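Local coordinates for YflH protein (Bacillus subtilis, PDB 3D0W) that is of unknown function but folds as a small all-helical protein of the DUF3243 family and assembles from two copies in the crystal, at residues K27-F32 with N72-L77; G34-Q39 with A58-Y63. All coordinates share one frame; numbering follows the deposited sequence.

Contact 1: residues K27-F32 with N72-L77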
ATOM      1  N   LYS A  27      16.043  -2.794  -3.638  1.00 34.42           N
ATOM      2  CA  LYS A  27      16.255  -2.377  -5.014  1.00 36.65           C
ATOM      3  C   LYS A  27      14.938  -2.364  -5.784  1.00 35.79           C
ATOM      4  O   LYS A  27      14.641  -1.407  -6.505  1.00 36.55           O
ATOM      5  CB  LYS A  27      17.261  -3.310  -5.695  1.00 38.44           C
ATOM      6  CG  LYS A  27      17.990  -2.672  -6.860  1.00 42.39           C
ATOM      7  CD  LYS A  27      19.041  -3.603  -7.438  1.00 45.20           C
ATOM      8  CE  LYS A  27      19.793  -2.935  -8.580  1.00 48.27           C
ATOM      9  NZ  LYS A  27      20.781  -3.858  -9.211  1.00 50.34           N
ATOM     10  N   ASP A  28      14.149  -3.423  -5.630  1.00 33.87           N
ATOM     11  CA  ASP A  28      12.863  -3.503  -6.308  1.00 31.31           C
ATOM     12  C   ASP A  28      11.994  -2.316  -5.895  1.00 29.68           C
ATOM     13  O   ASP A  28      11.302  -1.725  -6.724  1.00 28.17           O
ATOM     14  CB  ASP A  28      12.148  -4.814  -5.960  1.00 32.82           C
ATOM     15  CG  ASP A  28      12.442  -5.929  -6.953  1.00 35.91           C
ATOM     16  OD1 ASP A  28      13.329  -5.749  -7.821  1.00 34.88           O
ATOM     17  OD2 ASP A  28      11.786  -6.987  -6.860  1.00 35.04           O
ATOM     18  N   PHE A  29      12.029  -1.965  -4.613  1.00 27.18           N
ATOM     19  CA  PHE A  29      11.234  -0.834  -4.150  1.00 25.58           C
ATOM     20  C   PHE A  29      11.780   0.454  -4.746  1.00 26.49           C
ATOM     21  O   PHE A  29      11.021   1.315  -5.192  1.00 26.84           O
ATOM     22  CB  PHE A  29      11.247  -0.722  -2.627  1.00 20.98           C
ATOM     23  CG  PHE A  29      10.490   0.474  -2.117  1.00 23.44           C
ATOM     24  CD1 PHE A  29       9.100   0.487  -2.127  1.00 23.50           C
ATOM     25  CD2 PHE A  29      11.170   1.620  -1.708  1.00 22.82           C
ATOM     26  CE1 PHE A  29       8.389   1.635  -1.739  1.00 26.67           C
ATOM     27  CE2 PHE A  29      10.476   2.768  -1.322  1.00 23.10           C
ATOM     28  CZ  PHE A  29       9.085   2.781  -1.338  1.00 22.75           C
ATOM     29  N   GLU A  30      13.103   0.588  -4.751  1.00 29.25           N
ATOM     30  CA  GLU A  30      13.732   1.781  -5.298  1.00 31.58           C
ATOM     31  C   GLU A  30      13.338   1.981  -6.749  1.00 32.00           C
ATOM     32  O   GLU A  30      13.091   3.108  -7.181  1.00 31.74           O
ATOM     33  CB  GLU A  30      15.258   1.691  -5.176  1.00 32.65           C
ATOM     34  CG  GLU A  30      15.767   1.897  -3.761  1.00 36.28           C
ATOM     35  CD  GLU A  30      15.229   3.172  -3.127  1.00 39.54           C
ATOM     36  OE1 GLU A  30      15.332   4.253  -3.756  1.00 41.41           O
ATOM     37  OE2 GLU A  30      14.707   3.095  -1.995  1.00 39.90           O
ATOM     38  N   GLU A  31      13.274   0.883  -7.499  1.00 32.78           N
ATOM     39  CA  GLU A  31      12.896   0.950  -8.904  1.00 33.71           C
ATOM     40  C   GLU A  31      11.420   1.316  -9.017  1.00 32.33           C
ATOM     41  O   GLU A  31      11.036   2.129  -9.856  1.00 32.69           O
ATOM     42  CB  GLU A  31      13.142  -0.390  -9.602  1.00 37.60           C
ATOM     43  CG  GLU A  31      14.604  -0.809  -9.691  1.00 41.51           C
ATOM     44  CD  GLU A  31      14.801  -2.027 -10.586  1.00 44.01           C
ATOM     45  OE1 GLU A  31      14.132  -3.060 -10.356  1.00 44.01           O
ATOM     46  OE2 GLU A  31      15.626  -1.952 -11.521  1.00 46.01           O
ATOM     47  N   PHE A  32      10.598   0.701  -8.171  1.00 31.41           N
ATOM     48  CA  PHE A  32       9.161   0.966  -8.154  1.00 29.90           C
ATOM     49  C   PHE A  32       8.946   2.459  -7.908  1.00 28.46           C
ATOM     50  O   PHE A  32       8.228   3.133  -8.643  1.00 27.86           O
ATOM     51  CB  PHE A  32       8.500   0.151  -7.037  1.00 30.43           C
ATOM     52  CG  PHE A  32       7.118   0.617  -6.677  1.00 30.71           C
ATOM     53  CD1 PHE A  32       6.069   0.503  -7.584  1.00 33.05           C
ATOM     54  CD2 PHE A  32       6.865   1.180  -5.429  1.00 31.98           C
ATOM     55  CE1 PHE A  32       4.788   0.942  -7.254  1.00 31.72           C
ATOM     56  CE2 PHE A  32       5.590   1.622  -5.090  1.00 33.21           C
ATOM     57  CZ  PHE A  32       4.548   1.501  -6.007  1.00 32.64           C
ATOM     58  N   ASN A  72       5.259  -6.448  -9.811  1.00 23.60           N
ATOM     59  CA  ASN A  72       5.927  -6.737  -8.551  1.00 21.51           C
ATOM     60  C   ASN A  72       4.943  -6.622  -7.384  1.00 21.07           C
ATOM     61  O   ASN A  72       3.814  -6.160  -7.565  1.00 18.65           O
ATOM     62  CB  ASN A  72       7.116  -5.786  -8.345  1.00 23.22           C
ATOM     63  CG  ASN A  72       6.740  -4.322  -8.516  1.00 24.40           C
ATOM     64  OD1 ASN A  72       5.811  -3.816  -7.876  1.00 21.52           O
ATOM     65  ND2 ASN A  72       7.476  -3.627  -9.381  1.00 27.38           N
ATOM     66  N   GLY A  73       5.378  -7.060  -6.204  1.00 19.31           N
ATOM     67  CA  GLY A  73       4.538  -7.014  -5.014  1.00 20.13           C
ATOM     68  C   GLY A  73       3.999  -5.632  -4.689  1.00 19.61           C
ATOM     69  O   GLY A  73       2.877  -5.501  -4.199  1.00 20.13           O
ATOM     70  N   GLU A  74       4.801  -4.603  -4.948  1.00 18.52           N
ATOM     71  CA  GLU A  74       4.389  -3.234  -4.687  1.00 20.50           C
ATOM     72  C   GLU A  74       3.137  -2.910  -5.500  1.00 19.33           C
ATOM     73  O   GLU A  74       2.119  -2.446  -4.968  1.00 19.48           O
ATOM     74  CB  GLU A  74       5.507  -2.248  -5.063  1.00 21.89           C
ATOM     75  CG  GLU A  74       6.649  -2.148  -4.050  1.00 23.91           C
ATOM     76  CD  GLU A  74       7.701  -3.240  -4.192  1.00 27.03           C
ATOM     77  OE1 GLU A  74       7.493  -4.200  -4.970  1.00 25.97           O
ATOM     78  OE2 GLU A  74       8.743  -3.135  -3.510  1.00 28.40           O
ATOM     79  N   GLU A  75       3.216  -3.176  -6.798  1.00 17.41           N
ATOM     80  CA  GLU A  75       2.111  -2.890  -7.701  1.00 19.36           C
ATOM     81  C   GLU A  75       0.887  -3.752  -7.443  1.00 17.29           C
ATOM     82  O   GLU A  75      -0.251  -3.301  -7.612  1.00 15.23           O
ATOM     83  CB  GLU A  75       2.590  -3.042  -9.140  1.00 19.14           C
ATOM     84  CG  GLU A  75       3.528  -1.909  -9.543  1.00 25.62           C
ATOM     85  CD  GLU A  75       4.247  -2.167 -10.857  1.00 26.96           C
ATOM     86  OE1 GLU A  75       3.787  -3.024 -11.645  1.00 29.05           O
ATOM     87  OE2 GLU A  75       5.268  -1.496 -11.100  1.00 30.46           O
HETATM   88  N   MSE A  76       1.124  -4.991  -7.036  1.00 16.95           N
HETATM   89  CA  MSE A  76       0.035  -5.903  -6.742  1.00 17.76           C
HETATM   90  C   MSE A  76      -0.748  -5.374  -5.537  1.00 17.47           C
HETATM   91  O   MSE A  76      -1.975  -5.302  -5.570  1.00 15.94           O
HETATM   92  CB  MSE A  76       0.577  -7.292  -6.432  1.00 20.64           C
HETATM   93  CG  MSE A  76      -0.504  -8.295  -6.158  1.00 27.57           C
HETATM   94 SE   MSE A  76      -1.630  -8.568  -7.714  1.00 39.21          SE
HETATM   95  CE  MSE A  76      -1.394 -10.478  -7.823  1.00 37.44           C
ATOM     96  N   LEU A  77      -0.043  -5.002  -4.472  1.00 17.93           N
ATOM     97  CA  LEU A  77      -0.724  -4.469  -3.290  1.00 17.01           C
ATOM     98  C   LEU A  77      -1.485  -3.186  -3.643  1.00 16.48           C
ATOM     99  O   LEU A  77      -2.640  -3.018  -3.252  1.00 17.43           O
ATOM    100  CB  LEU A  77       0.280  -4.186  -2.164  1.00 18.28           C
ATOM    101  CG  LEU A  77      -0.296  -3.598  -0.861  1.00 19.68           C
ATOM    102  CD1 LEU A  77      -1.296  -4.565  -0.276  1.00 21.53           C
ATOM    103  CD2 LEU A  77       0.827  -3.345   0.151  1.00 22.31           C
TER
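Helix 27-32 and helix 73-77 run with their N-to-C directions 58° apart and their axes 10.6 Å apart at closest approach, so the side chains have to bridge the gap. Phe32 and Glu74 carry most of the contact. Phe32 CG stands anti to the backbone N (chi1 164°), which offers one ring face to Glu74: Glu74 CB sits almost on the normal of the Phe32 ring, 3.6 Å from its centroid, in a CH-pi contact. The Glu74 chain then bends at chi2 (83°), laying CG against Phe32 CD2 at 3.6 Å and carrying OE2 to the edge of the Phe29 ring, 3.5 Å from Phe29 CA. Glu75 CG meets Phe32 CE1 obliquely at 3.9 Å. Asn72 is the N-cap: its OD1 accepts from Glu75 N at 2.9 Å, nearly along the C=O axis, a straight bond that caps the first turn of helix 73-84. An alanine in place of Phe32 would probably leave the aliphatic part of Glu74 without its aromatic platform and loosen the packing between the two helices. The contact thus joins the early turns of helix 23-48 to the first turn of helix 73-84, with Glu80 of the second subunit packing on Phe29 and Gly73 of that subunit on Glu74.

Contact 2: residues G34-Q39 with A58-Y63; sequences GYLKKQ and AILGDY
Apolar packing forms one part of the contact where helix 34-39 crosses helix 58-63 at 112°, their axes 10.1 Å apart. Leu36, with CG anti to its carbonyl carbon, turns CD2 to Tyr63 CE2 at 3.5 Å, while its CB lies 4.3 Å from Leu60 CD2. The aromatic component pairs Tyr35 with Tyr63, ring planes 79° apart and centroids separated by 5.8 Å; Tyr63 OH reaches the edge of the Tyr35 ring, 3.8 Å from Tyr35 CE2. Among the polar groups, the Gln39 amide packs against both tyrosine rings. Bent at chi2 (-67°), Gln39 folds back so that CD lies over one face of the Tyr35 ring, toward its rim, and its NE2 comes to 3.2 Å from Tyr63 CD1, the amide steeply inclined to that ring. Ile59 CG2, anti to its own backbone N, is a methyl packed on the backbone O of Gln39 at 3.5 Å. Tyr35 OH is hydrogen-bonded to Glu68, in the loop after helix 56-65, which links the Tyr35 hydroxyl to that loop. Helix 87-101 adds Leu97 and Val101 on Leu36 and Val98 on Leu60. A near-perpendicular crossing, with Leu36 and Leu60 also touching helix 87-101, is orthogonal helix packing in a small all-alpha fold.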
ATOM      1  N   GLY A  34      11.011   4.834  -8.362  1.00 27.62           N
ATOM      2  CA  GLY A  34      11.497   5.592  -9.504  1.00 28.39           C
ATOM      3  C   GLY A  34      10.516   5.616 -10.666  1.00 27.96           C
ATOM      4  O   GLY A  34      10.448   6.593 -11.415  1.00 27.29           O
ATOM      5  N   TYR A  35       9.763   4.532 -10.825  1.00 29.56           N
ATOM      6  CA  TYR A  35       8.771   4.435 -11.889  1.00 29.23           C
ATOM      7  C   TYR A  35       7.619   5.409 -11.608  1.00 30.71           C
ATOM      8  O   TYR A  35       7.093   6.043 -12.523  1.00 31.28           O
ATOM      9  CB  TYR A  35       8.253   2.992 -11.983  1.00 30.19           C
ATOM     10  CG  TYR A  35       7.148   2.779 -12.992  1.00 32.98           C
ATOM     11  CD1 TYR A  35       7.347   3.058 -14.345  1.00 32.55           C
ATOM     12  CD2 TYR A  35       5.895   2.307 -12.594  1.00 32.63           C
ATOM     13  CE1 TYR A  35       6.328   2.872 -15.275  1.00 34.07           C
ATOM     14  CE2 TYR A  35       4.870   2.120 -13.512  1.00 33.19           C
ATOM     15  CZ  TYR A  35       5.092   2.405 -14.855  1.00 35.76           C
ATOM     16  OH  TYR A  35       4.076   2.234 -15.774  1.00 36.00           O
ATOM     17  N   LEU A  36       7.231   5.529 -10.341  1.00 28.34           N
ATOM     18  CA  LEU A  36       6.155   6.445  -9.974  1.00 27.67           C
ATOM     19  C   LEU A  36       6.640   7.869 -10.191  1.00 25.73           C
ATOM     20  O   LEU A  36       5.924   8.713 -10.729  1.00 24.96           O
ATOM     21  CB  LEU A  36       5.751   6.251  -8.505  1.00 25.84           C
ATOM     22  CG  LEU A  36       5.146   4.887  -8.134  1.00 27.95           C
ATOM     23  CD1 LEU A  36       4.660   4.909  -6.689  1.00 26.87           C
ATOM     24  CD2 LEU A  36       4.003   4.564  -9.060  1.00 27.12           C
ATOM     25  N   LYS A  37       7.867   8.133  -9.762  1.00 27.66           N
ATOM     26  CA  LYS A  37       8.448   9.451  -9.933  1.00 29.38           C
ATOM     27  C   LYS A  37       8.482   9.784 -11.432  1.00 30.02           C
ATOM     28  O   LYS A  37       8.319  10.941 -11.815  1.00 30.38           O
ATOM     29  CB  LYS A  37       9.854   9.484  -9.324  1.00 31.92           C
ATOM     30  CG  LYS A  37      10.417  10.886  -9.145  1.00 36.92           C
ATOM     31  CD  LYS A  37      11.659  10.889  -8.262  1.00 40.93           C
ATOM     32  CE  LYS A  37      11.335  10.440  -6.841  1.00 43.95           C
ATOM     33  NZ  LYS A  37      12.521  10.513  -5.944  1.00 45.89           N
ATOM     34  N   LYS A  38       8.671   8.767 -12.277  1.00 30.76           N
ATOM     35  CA  LYS A  38       8.694   8.965 -13.732  1.00 32.24           C
ATOM     36  C   LYS A  38       7.319   9.397 -14.212  1.00 31.13           C
ATOM     37  O   LYS A  38       7.194  10.305 -15.042  1.00 28.77           O
ATOM     38  CB  LYS A  38       9.082   7.677 -14.475  1.00 34.73           C
ATOM     39  CG  LYS A  38      10.541   7.266 -14.339  1.00 41.28           C
ATOM     40  CD  LYS A  38      11.165   6.894 -15.693  1.00 44.03           C
ATOM     41  CE  LYS A  38      10.613   5.592 -16.275  1.00 46.46           C
ATOM     42  NZ  LYS A  38       9.186   5.677 -16.705  1.00 48.23           N
ATOM     43  N   GLN A  39       6.291   8.726 -13.691  1.00 29.16           N
ATOM     44  CA  GLN A  39       4.904   9.025 -14.037  1.00 30.09           C
ATOM     45  C   GLN A  39       4.600  10.483 -13.723  1.00 29.24           C
ATOM     46  O   GLN A  39       4.019  11.195 -14.539  1.00 29.60           O
ATOM     47  CB  GLN A  39       3.930   8.169 -13.216  1.00 32.68           C
ATOM     48  CG  GLN A  39       4.174   6.671 -13.205  1.00 37.06           C
ATOM     49  CD  GLN A  39       3.948   6.031 -14.550  1.00 38.90           C
ATOM     50  OE1 GLN A  39       4.854   5.957 -15.375  1.00 43.94           O
ATOM     51  NE2 GLN A  39       2.726   5.570 -14.785  1.00 40.67           N
ATOM     52  N   ALA A  58      -3.166  13.617  -8.569  1.00 19.31           N
ATOM     53  CA  ALA A  58      -4.066  13.423  -9.703  1.00 21.23           C
ATOM     54  C   ALA A  58      -3.398  12.494 -10.712  1.00 21.58           C
ATOM     55  O   ALA A  58      -4.027  11.584 -11.249  1.00 20.07           O
ATOM     56  CB  ALA A  58      -4.395  14.765 -10.356  1.00 21.86           C
ATOM     57  N   ILE A  59      -2.108  12.719 -10.950  1.00 23.61           N
ATOM     58  CA  ILE A  59      -1.357  11.898 -11.888  1.00 22.81           C
ATOM     59  C   ILE A  59      -1.245  10.449 -11.411  1.00 21.96           C
ATOM     60  O   ILE A  59      -1.460   9.517 -12.189  1.00 22.18           O
ATOM     61  CB  ILE A  59       0.046  12.484 -12.122  1.00 26.74           C
ATOM     62  CG1 ILE A  59      -0.080  13.861 -12.790  1.00 26.06           C
ATOM     63  CG2 ILE A  59       0.865  11.545 -12.993  1.00 26.47           C
ATOM     64  CD1 ILE A  59       1.205  14.696 -12.742  1.00 25.21           C
ATOM     65  N   LEU A  60      -0.921  10.249 -10.137  1.00 20.57           N
ATOM     66  CA  LEU A  60      -0.809   8.892  -9.610  1.00 21.32           C
ATOM     67  C   LEU A  60      -2.179   8.207  -9.604  1.00 20.27           C
ATOM     68  O   LEU A  60      -2.273   6.997  -9.802  1.00 19.93           O
ATOM     69  CB  LEU A  60      -0.194   8.910  -8.199  1.00 20.48           C
ATOM     70  CG  LEU A  60       1.284   9.334  -8.154  1.00 24.15           C
ATOM     71  CD1 LEU A  60       1.832   9.260  -6.737  1.00 22.95           C
ATOM     72  CD2 LEU A  60       2.094   8.413  -9.065  1.00 24.20           C
ATOM     73  N   GLY A  61      -3.236   8.987  -9.382  1.00 21.43           N
ATOM     74  CA  GLY A  61      -4.585   8.434  -9.384  1.00 22.89           C
ATOM     75  C   GLY A  61      -4.934   7.923 -10.773  1.00 23.33           C
ATOM     76  O   GLY A  61      -5.458   6.811 -10.926  1.00 20.40           O
ATOM     77  N   ASP A  62      -4.644   8.736 -11.789  1.00 23.21           N
ATOM     78  CA  ASP A  62      -4.897   8.337 -13.169  1.00 24.73           C
ATOM     79  C   ASP A  62      -4.088   7.078 -13.481  1.00 23.42           C
ATOM     80  O   ASP A  62      -4.559   6.181 -14.182  1.00 26.81           O
ATOM     81  CB  ASP A  62      -4.512   9.454 -14.148  1.00 25.78           C
ATOM     82  CG  ASP A  62      -5.459  10.644 -14.085  1.00 31.49           C
ATOM     83  OD1 ASP A  62      -6.585  10.492 -13.564  1.00 33.62           O
ATOM     84  OD2 ASP A  62      -5.080  11.731 -14.570  1.00 36.93           O
ATOM     85  N   TYR A  63      -2.869   7.013 -12.955  1.00 23.76           N
ATOM     86  CA  TYR A  63      -1.998   5.856 -13.163  1.00 22.06           C
ATOM     87  C   TYR A  63      -2.660   4.582 -12.624  1.00 22.53           C
ATOM     88  O   TYR A  63      -2.772   3.573 -13.333  1.00 20.11           O
ATOM     89  CB  TYR A  63      -0.652   6.089 -12.465  1.00 21.44           C
ATOM     90  CG  TYR A  63       0.103   4.824 -12.103  1.00 25.23           C
ATOM     91  CD1 TYR A  63       0.559   3.941 -13.088  1.00 27.42           C
ATOM     92  CD2 TYR A  63       0.353   4.507 -10.773  1.00 25.68           C
ATOM     93  CE1 TYR A  63       1.246   2.772 -12.748  1.00 24.96           C
ATOM     94  CE2 TYR A  63       1.035   3.349 -10.421  1.00 26.37           C
ATOM     95  CZ  TYR A  63       1.478   2.486 -11.410  1.00 27.72           C
ATOM     96  OH  TYR A  63       2.148   1.343 -11.044  1.00 29.84           O
TER

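Overall arrangement
Helix 23-48 is the shared element: contact 1 uses its early turns to hold helix 73-84, and contact 2 uses its middle to hold helix 56-65, the helix just before in the chain. Contact 2 is therefore nested within the loop that contact 1 closes. Their centres lie about 13 Å apart, yet they meet at Glu75, whose CG is 3.8 Å from Tyr63 OH. Contact 1 is the more buried although farther from the chain's centre, consistent with the second subunit also packing on it; its chemistry is mainly aliphatic parts of glutamates against phenylalanine, with one carboxylate oxygen at the edge of Phe29. Contact 2, nearer the centre but partly buried, combines leucines touching helix 87-101 with tyrosines and an amide.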